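Local coordinates for DUF2235 domain-containing protein (Pseudomonas aeruginosa, PDB 4O5P), which probably hydrolyses phospholipids of target-cell membranes as Tle1, an effector delivered by the type VI secretion system, at residues Ile443-Glu446 against Phe447-Ser450; Pro568-Asp571 against Gln572-Leu576; Val800-Pro803 against Ala804-Gln807; Gln806-Leu809 against Leu810-Thr814. All blocks are in the same frame, centred on the assembly; numbering follows the deposited sequence.

All four contacts are local and lie at the surface of the chain; each joins residues a few positions apart on one continuous run. Contact 1 leaves helix 441-445 through a beta turn and is held largely by backbone bonds, with one buried ring. Contact 2 starts helix 571-587, where three waters link the side chain of Q574 to residues P568 to D571. Contacts 3 and 4 share Q806 and Q807 and both belong to helix 803-814: contact 3 is its first turn, where S802 packs on L805 and makes no capping bond, contact 4 its regular body up to the last turn. Their centres are about 9 Å apart, whereas the centres of contacts 1 and 3, about 64 Å apart, lie on opposite sides of the chain's centre.

Contact 1 (Ile443-Glu446 against Phe447-Ser450); sequences IEAE and FSVS
F447 opens F447-S450 and meets the end of helix 441-445 with both its backbone and its ring. Its N donates to O of E444 at 3.1 Å, an i to i+3 bond that arrives well above the carbonyl plane, 60° out of it. With CG beside the backbone N and anti to the carbonyl carbon (chi1 -77°), the ring swings back along the helix. There its edge meets the carbonyl of I443: CD1 of F447 lies 3.2 Å from O of I443, close to the plane of the ring. CE1 of F447 also approaches CG2 of I443, at 4.3 Å, a loose apolar touch. The ring is buried, with L407 of helix 403-416 and L95 of helix 91-97 against it and the ring of Y411 steeply inclined to it.

S448 follows and closes a type I beta turn that begins at A445. Its N makes a weak bond to O of A445 at 3.4 Å, and its OG adds a second weak one to the same oxygen at 3.5 Å. Beyond it, S450 N-caps helix 451-463 through its OG.

The chemistry is thus mostly that of backbone carbonyls at a helix end. O of A445 draws two long donors, and O of I443, which already takes a weak bond from N of E446, faces a ring edge whose C-H groups probably suit its partial negative charge.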
ATOM      1  N   ILE A 443     -12.736   4.705  20.944  1.00 25.96           N
ATOM      2  CA  ILE A 443     -12.927   4.159  19.608  1.00 27.21           C
ATOM      3  C   ILE A 443     -14.032   4.901  18.860  1.00 27.69           C
ATOM      4  O   ILE A 443     -13.921   5.160  17.653  1.00 27.85           O
ATOM      5  CB  ILE A 443     -13.245   2.652  19.669  1.00 24.67           C
ATOM      6  CG1 ILE A 443     -12.209   1.916  20.522  1.00 24.87           C
ATOM      7  CG2 ILE A 443     -13.338   2.056  18.262  1.00 23.90           C
ATOM      8  CD1 ILE A 443     -10.758   2.229  20.164  1.00 29.18           C
ATOM      9  N   GLU A 444     -15.104   5.243  19.567  1.00 26.40           N
ATOM     10  CA  GLU A 444     -16.128   6.092  18.977  1.00 27.27           C
ATOM     11  C   GLU A 444     -15.528   7.437  18.538  1.00 23.91           C
ATOM     12  O   GLU A 444     -15.858   7.962  17.478  1.00 24.47           O
ATOM     13  CB  GLU A 444     -17.294   6.291  19.951  1.00 28.50           C
ATOM     14  CG  GLU A 444     -18.287   7.366  19.499  1.00 31.21           C
ATOM     15  CD  GLU A 444     -19.706   7.130  20.002  1.00 35.94           C
ATOM     16  OE1 GLU A 444     -19.891   6.320  20.935  1.00 33.97           O
ATOM     17  OE2 GLU A 444     -20.641   7.751  19.440  1.00 38.27           O
ATOM     18  N   ALA A 445     -14.616   7.978  19.336  1.00 27.43           N
ATOM     19  CA  ALA A 445     -14.017   9.263  18.993  1.00 28.57           C
ATOM     20  C   ALA A 445     -13.061   9.083  17.825  1.00 26.05           C
ATOM     21  O   ALA A 445     -12.732  10.050  17.133  1.00 26.33           O
ATOM     22  CB  ALA A 445     -13.298   9.868  20.188  1.00 27.97           C
ATOM     23  N   GLU A 446     -12.612   7.849  17.602  1.00 25.45           N
ATOM     24  CA  GLU A 446     -11.741   7.595  16.456  1.00 24.36           C
ATOM     25  C   GLU A 446     -12.477   7.704  15.123  1.00 21.21           C
ATOM     26  O   GLU A 446     -11.846   7.726  14.062  1.00 20.59           O
ATOM     27  CB  GLU A 446     -11.023   6.242  16.583  1.00 26.19           C
ATOM     28  CG  GLU A 446      -9.850   6.247  17.559  1.00 22.55           C
ATOM     29  CD  GLU A 446      -9.040   4.954  17.526  1.00 25.63           C
ATOM     30  OE1 GLU A 446      -9.485   3.987  16.882  1.00 23.54           O
ATOM     31  OE2 GLU A 446      -7.955   4.909  18.151  1.00 27.11           O
ATOM     32  N   PHE A 447     -13.805   7.776  15.180  1.00 18.38           N
ATOM     33  CA  PHE A 447     -14.637   7.829  13.982  1.00 19.75           C
ATOM     34  C   PHE A 447     -15.346   9.179  13.815  1.00 22.94           C
ATOM     35  O   PHE A 447     -16.220   9.312  12.955  1.00 23.22           O
ATOM     36  CB  PHE A 447     -15.681   6.704  14.006  1.00 22.03           C
ATOM     37  CG  PHE A 447     -15.133   5.340  13.645  1.00 19.04           C
ATOM     38  CD1 PHE A 447     -14.366   4.618  14.549  1.00 22.79           C
ATOM     39  CD2 PHE A 447     -15.392   4.784  12.401  1.00 19.45           C
ATOM     40  CE1 PHE A 447     -13.862   3.368  14.212  1.00 27.24           C
ATOM     41  CE2 PHE A 447     -14.891   3.531  12.049  1.00 21.90           C
ATOM     42  CZ  PHE A 447     -14.131   2.824  12.952  1.00 22.01           C
ATOM     43  N   SER A 448     -14.980  10.168  14.632  1.00 20.15           N
ATOM     44  CA  SER A 448     -15.639  11.485  14.599  1.00 24.00           C
ATOM     45  C   SER A 448     -15.462  12.243  13.278  1.00 23.17           C
ATOM     46  O   SER A 448     -14.360  12.300  12.724  1.00 19.69           O
ATOM     47  CB  SER A 448     -15.110  12.379  15.723  1.00 23.57           C
ATOM     48  OG  SER A 448     -15.600  11.982  16.982  1.00 24.47           O
ATOM     49  N   VAL A 449     -16.552  12.827  12.786  1.00 23.05           N
ATOM     50  CA  VAL A 449     -16.497  13.757  11.655  1.00 21.77           C
ATOM     51  C   VAL A 449     -17.202  15.048  12.047  1.00 23.71           C
ATOM     52  O   VAL A 449     -18.338  15.012  12.513  1.00 24.13           O
ATOM     53  CB  VAL A 449     -17.211  13.189  10.419  1.00 21.38           C
ATOM     54  CG1 VAL A 449     -17.369  14.271   9.340  1.00 22.68           C
ATOM     55  CG2 VAL A 449     -16.463  12.010   9.883  1.00 20.98           C
ATOM     56  N   SER A 450     -16.550  16.190  11.853  1.00 24.63           N
ATOM     57  CA  SER A 450     -17.159  17.460  12.225  1.00 22.91           C
ATOM     58  C   SER A 450     -17.980  17.978  11.053  1.00 22.54           C
ATOM     59  O   SER A 450     -17.775  17.557   9.908  1.00 19.97           O
ATOM     60  CB  SER A 450     -16.088  18.476  12.620  1.00 21.72           C
ATOM     61  OG  SER A 450     -15.411  18.971  11.479  1.00 22.02           O
TER

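Contact 2 (Pro568-Asp571 against Gln572-Leu576)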
ATOM      1  N   PRO A 568      11.176  13.459  11.984  1.00 29.73           N
ATOM      2  CA  PRO A 568      11.112  14.737  12.697  1.00 27.65           C
ATOM      3  C   PRO A 568      10.124  15.702  12.052  1.00 30.32           C
ATOM      4  O   PRO A 568       9.998  15.714  10.823  1.00 28.91           O
ATOM      5  CB  PRO A 568      12.530  15.271  12.556  1.00 27.48           C
ATOM      6  CG  PRO A 568      13.004  14.745  11.242  1.00 30.69           C
ATOM      7  CD  PRO A 568      12.326  13.393  11.062  1.00 32.53           C
ATOM      8  N   PRO A 569       9.416  16.489  12.878  1.00 26.62           N
ATOM      9  CA  PRO A 569       8.539  17.553  12.388  1.00 28.79           C
ATOM     10  C   PRO A 569       9.328  18.587  11.602  1.00 27.79           C
ATOM     11  O   PRO A 569       9.969  19.431  12.221  1.00 23.39           O
ATOM     12  CB  PRO A 569       8.024  18.198  13.680  1.00 31.15           C
ATOM     13  CG  PRO A 569       8.143  17.126  14.709  1.00 33.19           C
ATOM     14  CD  PRO A 569       9.390  16.382  14.348  1.00 27.68           C
ATOM     15  N   LEU A 570       9.292  18.525  10.271  1.00 25.87           N
ATOM     16  CA  LEU A 570       9.921  19.563   9.453  1.00 24.09           C
ATOM     17  C   LEU A 570       8.938  20.109   8.417  1.00 20.22           C
ATOM     18  O   LEU A 570       9.324  20.438   7.295  1.00 21.33           O
ATOM     19  CB  LEU A 570      11.177  19.034   8.757  1.00 26.45           C
ATOM     20  CG  LEU A 570      12.293  18.446   9.625  1.00 28.35           C
ATOM     21  CD1 LEU A 570      13.439  17.964   8.757  1.00 30.21           C
ATOM     22  CD2 LEU A 570      12.798  19.450  10.648  1.00 25.42           C
ATOM     23  N   ASP A 571       7.666  20.208   8.797  1.00 22.35           N
ATOM     24  CA  ASP A 571       6.629  20.607   7.854  1.00 20.86           C
ATOM     25  C   ASP A 571       6.821  21.992   7.238  1.00 20.25           C
ATOM     26  O   ASP A 571       6.492  22.197   6.073  1.00 20.24           O
ATOM     27  CB  ASP A 571       5.242  20.464   8.480  1.00 23.38           C
ATOM     28  CG  ASP A 571       4.844  19.004   8.678  1.00 27.01           C
ATOM     29  OD1 ASP A 571       5.354  18.139   7.926  1.00 21.43           O
ATOM     30  OD2 ASP A 571       4.015  18.732   9.576  1.00 26.58           O
ATOM     31  N   GLN A 572       7.366  22.941   7.987  1.00 23.37           N
ATOM     32  CA  GLN A 572       7.630  24.262   7.409  1.00 21.78           C
ATOM     33  C   GLN A 572       8.682  24.218   6.302  1.00 23.68           C
ATOM     34  O   GLN A 572       8.417  24.663   5.182  1.00 21.75           O
ATOM     35  CB  GLN A 572       8.039  25.267   8.492  1.00 22.14           C
ATOM     36  CG  GLN A 572       7.000  25.432   9.579  1.00 21.43           C
ATOM     37  CD  GLN A 572       7.470  26.364  10.676  1.00 26.84           C
ATOM     38  OE1 GLN A 572       8.576  26.195  11.212  1.00 23.08           O
ATOM     39  NE2 GLN A 572       6.643  27.361  11.010  1.00 17.12           N
ATOM     40  N   ARG A 573       9.869  23.681   6.605  1.00 23.38           N
ATOM     41  CA  ARG A 573      10.938  23.617   5.608  1.00 20.49           C
ATOM     42  C   ARG A 573      10.484  22.788   4.413  1.00 20.49           C
ATOM     43  O   ARG A 573      10.756  23.138   3.273  1.00 21.37           O
ATOM     44  CB  ARG A 573      12.234  23.046   6.222  1.00 24.03           C
ATOM     45  CG  ARG A 573      13.018  22.045   5.344  1.00 33.07           C
ATOM     46  CD  ARG A 573      13.746  22.721   4.189  1.00 35.26           C
ATOM     47  NE  ARG A 573      14.594  21.822   3.393  1.00 47.00           N
ATOM     48  CZ  ARG A 573      14.449  21.611   2.084  1.00 37.59           C
ATOM     49  NH1 ARG A 573      13.487  22.224   1.418  1.00 34.16           N
ATOM     50  NH2 ARG A 573      15.273  20.792   1.439  1.00 38.63           N
ATOM     51  N   GLN A 574       9.773  21.700   4.678  1.00 22.63           N
ATOM     52  CA  GLN A 574       9.365  20.801   3.597  1.00 22.26           C
ATOM     53  C   GLN A 574       8.283  21.411   2.717  1.00 18.12           C
ATOM     54  O   GLN A 574       8.358  21.333   1.489  1.00 17.72           O
ATOM     55  CB  GLN A 574       8.933  19.449   4.154  1.00 17.56           C
ATOM     56  CG  GLN A 574      10.099  18.646   4.710  1.00 22.60           C
ATOM     57  CD  GLN A 574       9.666  17.395   5.447  1.00 24.84           C
ATOM     58  OE1 GLN A 574       8.473  17.187   5.720  1.00 23.44           O
ATOM     59  NE2 GLN A 574      10.639  16.560   5.799  1.00 25.34           N
ATOM     60  N   LEU A 575       7.283  22.034   3.330  1.00 17.89           N
ATOM     61  CA  LEU A 575       6.261  22.719   2.535  1.00 18.23           C
ATOM     62  C   LEU A 575       6.836  23.896   1.744  1.00 18.88           C
ATOM     63  O   LEU A 575       6.552  24.029   0.558  1.00 16.94           O
ATOM     64  CB  LEU A 575       5.051  23.146   3.381  1.00 18.50           C
ATOM     65  CG  LEU A 575       4.143  22.033   3.885  1.00 20.05           C
ATOM     66  CD1 LEU A 575       3.191  22.574   4.927  1.00 21.33           C
ATOM     67  CD2 LEU A 575       3.367  21.391   2.742  1.00 18.96           C
ATOM     68  N   LEU A 576       7.665  24.722   2.379  1.00 20.69           N
ATOM     69  CA  LEU A 576       8.370  25.793   1.651  1.00 16.13           C
ATOM     70  C   LEU A 576       9.254  25.282   0.495  1.00 17.63           C
ATOM     71  O   LEU A 576       9.272  25.872  -0.591  1.00 16.83           O
ATOM     72  CB  LEU A 576       9.196  26.654   2.615  1.00 23.71           C
ATOM     73  CG  LEU A 576       8.441  27.525   3.621  1.00 20.93           C
ATOM     74  CD1 LEU A 576       9.436  28.266   4.503  1.00 25.47           C
ATOM     75  CD2 LEU A 576       7.534  28.519   2.897  1.00 18.53           C
TER
HETATM   76  O   HOH W   1      10.693  14.659   8.211  1.00 35.47           O
HETATM   77  O   HOH W   2       7.639  16.762   8.588  1.00 18.82           O
HETATM   78  O   HOH W   3       5.627  18.056   5.481  1.00 25.56           O
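Q574 reaches back over L570, the N-cap residue, with both its backbone and its side chain. N of Q574 donates to O of L570 at 2.9 Å, and this is the first i to i+4 bond of the helix. One residue on, N of L575 binds O of D571, also at 2.9 Å.

The side chain of Q574 starts with CG beside its own backbone N (chi1 -70°) and then runs extended, which lays it over the L570 carbonyl: CG of Q574 is 3.2 Å from O of L570. The amide ends above the leucine, with NE2 of Q574 3.9 Å from CB of L570. Its oxygen does not meet the carboxylate of D571 directly; OE1 of Q574 and OD1 of D571 stay 3.9 Å apart, the amide and carboxylate planes turned 54° against each other.

Water fills the next shell. One water joins OD1 of D571 to OE1 of Q574. Another accepts from N of L570 at 2.9 Å and lies within hydrogen-bonding reach of both oxygens, without enough protons for every acceptor around it. A third accepts a hydrogen bond from NE2 of Q574 and donates one to O of P568, so NE2 is tied through water to the loop and OE1 to D571.

Further out, OD2 of D571 accepts from N of Q391, while the carboxylate of D504 takes N of Q572 and N of R573, two early amides of the helix. P568 and L570 rest on Q510 of helix 507-528, and L575 leans on A664, so the start of helix 571-587 touches helix 507-528 and the loop that carries A664.

Contact 3 (Val800-Pro803 against Ala804-Gln807)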
ATOM      1  N   VAL A 800      34.476 -15.960 -16.456  1.00 43.72           N
ATOM      2  CA  VAL A 800      35.510 -16.901 -16.898  1.00 44.86           C
ATOM      3  C   VAL A 800      36.309 -16.387 -18.105  1.00 47.54           C
ATOM      4  O   VAL A 800      37.341 -16.959 -18.469  1.00 53.61           O
ATOM      5  CB  VAL A 800      34.906 -18.292 -17.230  1.00 47.17           C
ATOM      6  CG1 VAL A 800      33.908 -18.700 -16.175  1.00 39.19           C
ATOM      7  CG2 VAL A 800      34.229 -18.281 -18.585  1.00 44.60           C
ATOM      8  N   GLN A 801      35.826 -15.306 -18.712  1.00 50.95           N
ATOM      9  CA  GLN A 801      36.429 -14.736 -19.914  1.00 50.39           C
ATOM     10  C   GLN A 801      36.982 -13.325 -19.673  1.00 47.48           C
ATOM     11  O   GLN A 801      37.939 -12.911 -20.323  1.00 48.14           O
ATOM     12  CB  GLN A 801      35.388 -14.704 -21.044  1.00 52.15           C
ATOM     13  CG  GLN A 801      34.711 -16.057 -21.317  1.00 55.56           C
ATOM     14  CD  GLN A 801      33.213 -15.942 -21.585  1.00 56.81           C
ATOM     15  OE1 GLN A 801      32.714 -14.875 -21.951  1.00 60.15           O
ATOM     16  NE2 GLN A 801      32.490 -17.045 -21.401  1.00 52.05           N
ATOM     17  N   SER A 802      36.376 -12.591 -18.741  1.00 47.05           N
ATOM     18  CA  SER A 802      36.729 -11.188 -18.513  1.00 40.02           C
ATOM     19  C   SER A 802      37.509 -10.998 -17.224  1.00 41.15           C
ATOM     20  O   SER A 802      36.963 -11.206 -16.136  1.00 37.81           O
ATOM     21  CB  SER A 802      35.469 -10.315 -18.429  1.00 37.75           C
ATOM     22  OG  SER A 802      34.634 -10.467 -19.566  1.00 47.69           O
ATOM     23  N   PRO A 803      38.788 -10.606 -17.334  1.00 42.68           N
ATOM     24  CA  PRO A 803      39.517 -10.149 -16.145  1.00 40.74           C
ATOM     25  C   PRO A 803      38.762  -9.043 -15.386  1.00 34.73           C
ATOM     26  O   PRO A 803      38.750  -9.045 -14.138  1.00 34.72           O
ATOM     27  CB  PRO A 803      40.825  -9.630 -16.735  1.00 33.13           C
ATOM     28  CG  PRO A 803      41.066 -10.558 -17.900  1.00 38.53           C
ATOM     29  CD  PRO A 803      39.695 -10.853 -18.475  1.00 39.17           C
ATOM     30  N   ALA A 804      38.115  -8.139 -16.124  1.00 30.03           N
ATOM     31  CA  ALA A 804      37.337  -7.060 -15.511  1.00 31.86           C
ATOM     32  C   ALA A 804      36.191  -7.592 -14.645  1.00 28.71           C
ATOM     33  O   ALA A 804      36.023  -7.213 -13.464  1.00 32.71           O
ATOM     34  CB  ALA A 804      36.800  -6.124 -16.589  1.00 30.47           C
ATOM     35  N   LEU A 805      35.384  -8.465 -15.240  1.00 30.36           N
ATOM     36  CA  LEU A 805      34.300  -9.077 -14.501  1.00 26.16           C
ATOM     37  C   LEU A 805      34.868  -9.900 -13.349  1.00 32.04           C
ATOM     38  O   LEU A 805      34.199 -10.080 -12.349  1.00 27.93           O
ATOM     39  CB  LEU A 805      33.427  -9.941 -15.413  1.00 31.88           C
ATOM     40  CG  LEU A 805      32.593  -9.198 -16.465  1.00 31.28           C
ATOM     41  CD1 LEU A 805      31.646 -10.141 -17.186  1.00 32.41           C
ATOM     42  CD2 LEU A 805      31.825  -8.036 -15.838  1.00 28.72           C
ATOM     43  N   GLN A 806      36.102 -10.391 -13.472  1.00 30.52           N
ATOM     44  CA  GLN A 806      36.708 -11.116 -12.353  1.00 31.39           C
ATOM     45  C   GLN A 806      36.917 -10.177 -11.172  1.00 30.23           C
ATOM     46  O   GLN A 806      36.674 -10.555 -10.022  1.00 29.78           O
ATOM     47  CB  GLN A 806      38.028 -11.778 -12.751  1.00 36.48           C
ATOM     48  CG  GLN A 806      37.890 -12.935 -13.728  1.00 39.61           C
ATOM     49  CD  GLN A 806      39.238 -13.393 -14.264  1.00 46.68           C
ATOM     50  OE1 GLN A 806      40.253 -13.355 -13.556  1.00 39.51           O
ATOM     51  NE2 GLN A 806      39.258 -13.814 -15.527  1.00 47.65           N
ATOM     52  N   GLN A 807      37.344  -8.945 -11.436  1.00 31.40           N
ATOM     53  CA  GLN A 807      37.408  -7.989 -10.316  1.00 32.47           C
ATOM     54  C   GLN A 807      36.027  -7.698  -9.718  1.00 27.56           C
ATOM     55  O   GLN A 807      35.852  -7.704  -8.478  1.00 31.64           O
ATOM     56  CB  GLN A 807      38.105  -6.692 -10.713  1.00 34.63           C
ATOM     57  CG  GLN A 807      39.577  -6.654 -10.297  1.00 38.06           C
ATOM     58  CD  GLN A 807      40.353  -5.610 -11.057  1.00 40.53           C
ATOM     59  OE1 GLN A 807      39.805  -4.934 -11.925  1.00 43.16           O
ATOM     60  NE2 GLN A 807      41.639  -5.472 -10.740  1.00 48.48           N
TER
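L805 turns its CG beside its own backbone N (chi1 -68°), which brings CG and CD1 up to CB of S802, and the serine's own first torsion (chi1 -54°) places OG against CD1. CB of S802 lies 3.7 Å from CG of L805, and OG of S802 is 3.8 Å from CD1 of L805. The serine hydroxyl therefore flanks a methyl group; although S802 occupies the N-cap position, its side chain makes no capping bond.

Q806 takes much the same first torsion (chi1 -69°) and then stretches out, running back over the S802 carbonyl. CG of Q806 is 3.1 Å from O of S802, and its amide end passes alongside the proline, NE2 of Q806 being 4.2 Å from CD of P803. That nitrogen finds a weak hydrogen bond to O of A799, just before V800.

Two backbone bonds fix the turn beneath. N of Q806 donates to O of S802 at 2.9 Å and N of Q807 to O of P803 at 3.0 Å. L805 is the buried member, set against L761 and A799, while A804 and Q807 touch I759.

This is the N-terminal turn of an alpha helix with proline in its first position, N1, a place that suits proline because amides of the first helical turn have no partner within the helix, so the missing N-H costs no helical bond. It opens helix 803-814, close behind the short helix 795-798.

Contact 4 (Gln806-Leu809 against Leu810-Thr814)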
ATOM      1  N   GLN A 806      36.102 -10.391 -13.472  1.00 30.52           N
ATOM      2  CA  GLN A 806      36.708 -11.116 -12.353  1.00 31.39           C
ATOM      3  C   GLN A 806      36.917 -10.177 -11.172  1.00 30.23           C
ATOM      4  O   GLN A 806      36.674 -10.555 -10.022  1.00 29.78           O
ATOM      5  CB  GLN A 806      38.028 -11.778 -12.751  1.00 36.48           C
ATOM      6  CG  GLN A 806      37.890 -12.935 -13.728  1.00 39.61           C
ATOM      7  CD  GLN A 806      39.238 -13.393 -14.264  1.00 46.68           C
ATOM      8  OE1 GLN A 806      40.253 -13.355 -13.556  1.00 39.51           O
ATOM      9  NE2 GLN A 806      39.258 -13.814 -15.527  1.00 47.65           N
ATOM     10  N   GLN A 807      37.344  -8.945 -11.436  1.00 31.40           N
ATOM     11  CA  GLN A 807      37.408  -7.989 -10.316  1.00 32.47           C
ATOM     12  C   GLN A 807      36.027  -7.698  -9.718  1.00 27.56           C
ATOM     13  O   GLN A 807      35.852  -7.704  -8.478  1.00 31.64           O
ATOM     14  CB  GLN A 807      38.105  -6.692 -10.713  1.00 34.63           C
ATOM     15  CG  GLN A 807      39.577  -6.654 -10.297  1.00 38.06           C
ATOM     16  CD  GLN A 807      40.353  -5.610 -11.057  1.00 40.53           C
ATOM     17  OE1 GLN A 807      39.805  -4.934 -11.925  1.00 43.16           O
ATOM     18  NE2 GLN A 807      41.639  -5.472 -10.740  1.00 48.48           N
ATOM     19  N   VAL A 808      35.052  -7.449 -10.593  1.00 27.58           N
ATOM     20  CA  VAL A 808      33.669  -7.283 -10.121  1.00 27.50           C
ATOM     21  C   VAL A 808      33.271  -8.427  -9.190  1.00 27.15           C
ATOM     22  O   VAL A 808      32.751  -8.201  -8.100  1.00 29.09           O
ATOM     23  CB  VAL A 808      32.671  -7.216 -11.292  1.00 27.08           C
ATOM     24  CG1 VAL A 808      31.233  -7.223 -10.784  1.00 27.03           C
ATOM     25  CG2 VAL A 808      32.942  -5.983 -12.151  1.00 25.06           C
ATOM     26  N   LEU A 809      33.562  -9.649  -9.630  1.00 26.87           N
ATOM     27  CA  LEU A 809      33.223 -10.876  -8.923  1.00 30.24           C
ATOM     28  C   LEU A 809      33.931 -11.009  -7.588  1.00 32.13           C
ATOM     29  O   LEU A 809      33.340 -11.471  -6.621  1.00 31.68           O
ATOM     30  CB  LEU A 809      33.521 -12.098  -9.800  1.00 29.67           C
ATOM     31  CG  LEU A 809      33.477 -13.461  -9.101  1.00 30.90           C
ATOM     32  CD1 LEU A 809      32.074 -13.794  -8.621  1.00 29.28           C
ATOM     33  CD2 LEU A 809      34.007 -14.547 -10.024  1.00 27.55           C
ATOM     34  N   LEU A 810      35.201 -10.628  -7.537  1.00 28.50           N
ATOM     35  CA  LEU A 810      35.920 -10.608  -6.269  1.00 30.45           C
ATOM     36  C   LEU A 810      35.204  -9.687  -5.265  1.00 30.93           C
ATOM     37  O   LEU A 810      34.941 -10.077  -4.105  1.00 29.04           O
ATOM     38  CB  LEU A 810      37.361 -10.147  -6.504  1.00 31.64           C
ATOM     39  CG  LEU A 810      38.188  -9.912  -5.249  1.00 29.54           C
ATOM     40  CD1 LEU A 810      38.276 -11.207  -4.468  1.00 29.74           C
ATOM     41  CD2 LEU A 810      39.569  -9.396  -5.615  1.00 32.65           C
ATOM     42  N   ALA A 811      34.856  -8.483  -5.722  1.00 30.88           N
ATOM     43  CA  ALA A 811      34.152  -7.531  -4.849  1.00 31.50           C
ATOM     44  C   ALA A 811      32.797  -8.063  -4.372  1.00 37.03           C
ATOM     45  O   ALA A 811      32.491  -8.049  -3.171  1.00 37.21           O
ATOM     46  CB  ALA A 811      33.975  -6.190  -5.547  1.00 32.88           C
ATOM     47  N   GLN A 812      31.986  -8.514  -5.324  1.00 34.18           N
ATOM     48  CA  GLN A 812      30.678  -9.094  -5.032  1.00 35.76           C
ATOM     49  C   GLN A 812      30.767 -10.281  -4.071  1.00 35.38           C
ATOM     50  O   GLN A 812      29.963 -10.400  -3.142  1.00 38.55           O
ATOM     51  CB  GLN A 812      30.008  -9.531  -6.336  1.00 33.10           C
ATOM     52  CG  GLN A 812      29.482  -8.398  -7.196  1.00 26.80           C
ATOM     53  CD  GLN A 812      28.329  -7.657  -6.535  1.00 35.99           C
ATOM     54  OE1 GLN A 812      27.259  -8.226  -6.284  1.00 38.84           O
ATOM     55  NE2 GLN A 812      28.542  -6.382  -6.246  1.00 30.73           N
ATOM     56  N   GLN A 813      31.746 -11.154  -4.301  1.00 33.16           N
ATOM     57  CA  GLN A 813      31.985 -12.327  -3.456  1.00 34.96           C
ATOM     58  C   GLN A 813      32.318 -11.931  -2.030  1.00 38.80           C
ATOM     59  O   GLN A 813      31.919 -12.613  -1.078  1.00 38.85           O
ATOM     60  CB  GLN A 813      33.161 -13.155  -3.985  1.00 33.09           C
ATOM     61  CG  GLN A 813      32.816 -14.261  -4.968  1.00 33.56           C
ATOM     62  CD  GLN A 813      34.053 -14.798  -5.667  1.00 34.60           C
ATOM     63  OE1 GLN A 813      35.156 -14.262  -5.507  1.00 32.97           O
ATOM     64  NE2 GLN A 813      33.877 -15.850  -6.454  1.00 36.10           N
ATOM     65  N   THR A 814      33.092 -10.858  -1.877  1.00 39.36           N
ATOM     66  CA  THR A 814      33.486 -10.435  -0.533  1.00 38.60           C
ATOM     67  C   THR A 814      32.258 -10.101   0.320  1.00 41.14           C
ATOM     68  O   THR A 814      32.148 -10.558   1.460  1.00 43.29           O
ATOM     69  CB  THR A 814      34.515  -9.290  -0.560  1.00 37.30           C
ATOM     70  OG1 THR A 814      35.701  -9.740  -1.230  1.00 35.32           O
ATOM     71  CG2 THR A 814      34.880  -8.865   0.853  1.00 39.29           C
TER
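L809 and Q813 make the closest side-chain meeting here, one turn apart, and the backbone beneath them carries the main grip. Four successive i to i+4 bonds link the segments: N of L810 to O of Q806 (2.9 Å), N of A811 to O of Q807 (3.0 Å), N of Q812 to O of V808 (2.9 Å) and N of Q813 to O of L809 (2.8 Å).

Contacts between side chains come next. L809 carries its CG opposite the backbone N (chi1 168°), and its CD1 meets the amide of Q813 at an oblique crossing, 3.5 Å from NE2 of Q813. The extended glutamine also passes its aliphatic part over the carbonyl below, CB of Q813 lying 3.1 Å from O of L809. V808 and Q812 run side by side and point the same way, with CG1 of V808 a loose 4.2 Å from CG of Q812; both also touch D754 and L795 of helix 795-798, and L809 touches L795 as well.

A hydroxyl bond completes the set. OG1 of T814 donates to O of L810 at 3.0 Å, and N of T814 binds the same oxygen from the opposite face of its plane, giving that carbonyl two donors.

The pattern is that of a regular surface alpha helix, with V808, L809 and Q812 facing helix 795-798 and L810 and Q813 outward. A threonine hydroxyl bonded to the i-4 carbonyl, a familiar helical arrangement, marks the final turn of helix 803-814.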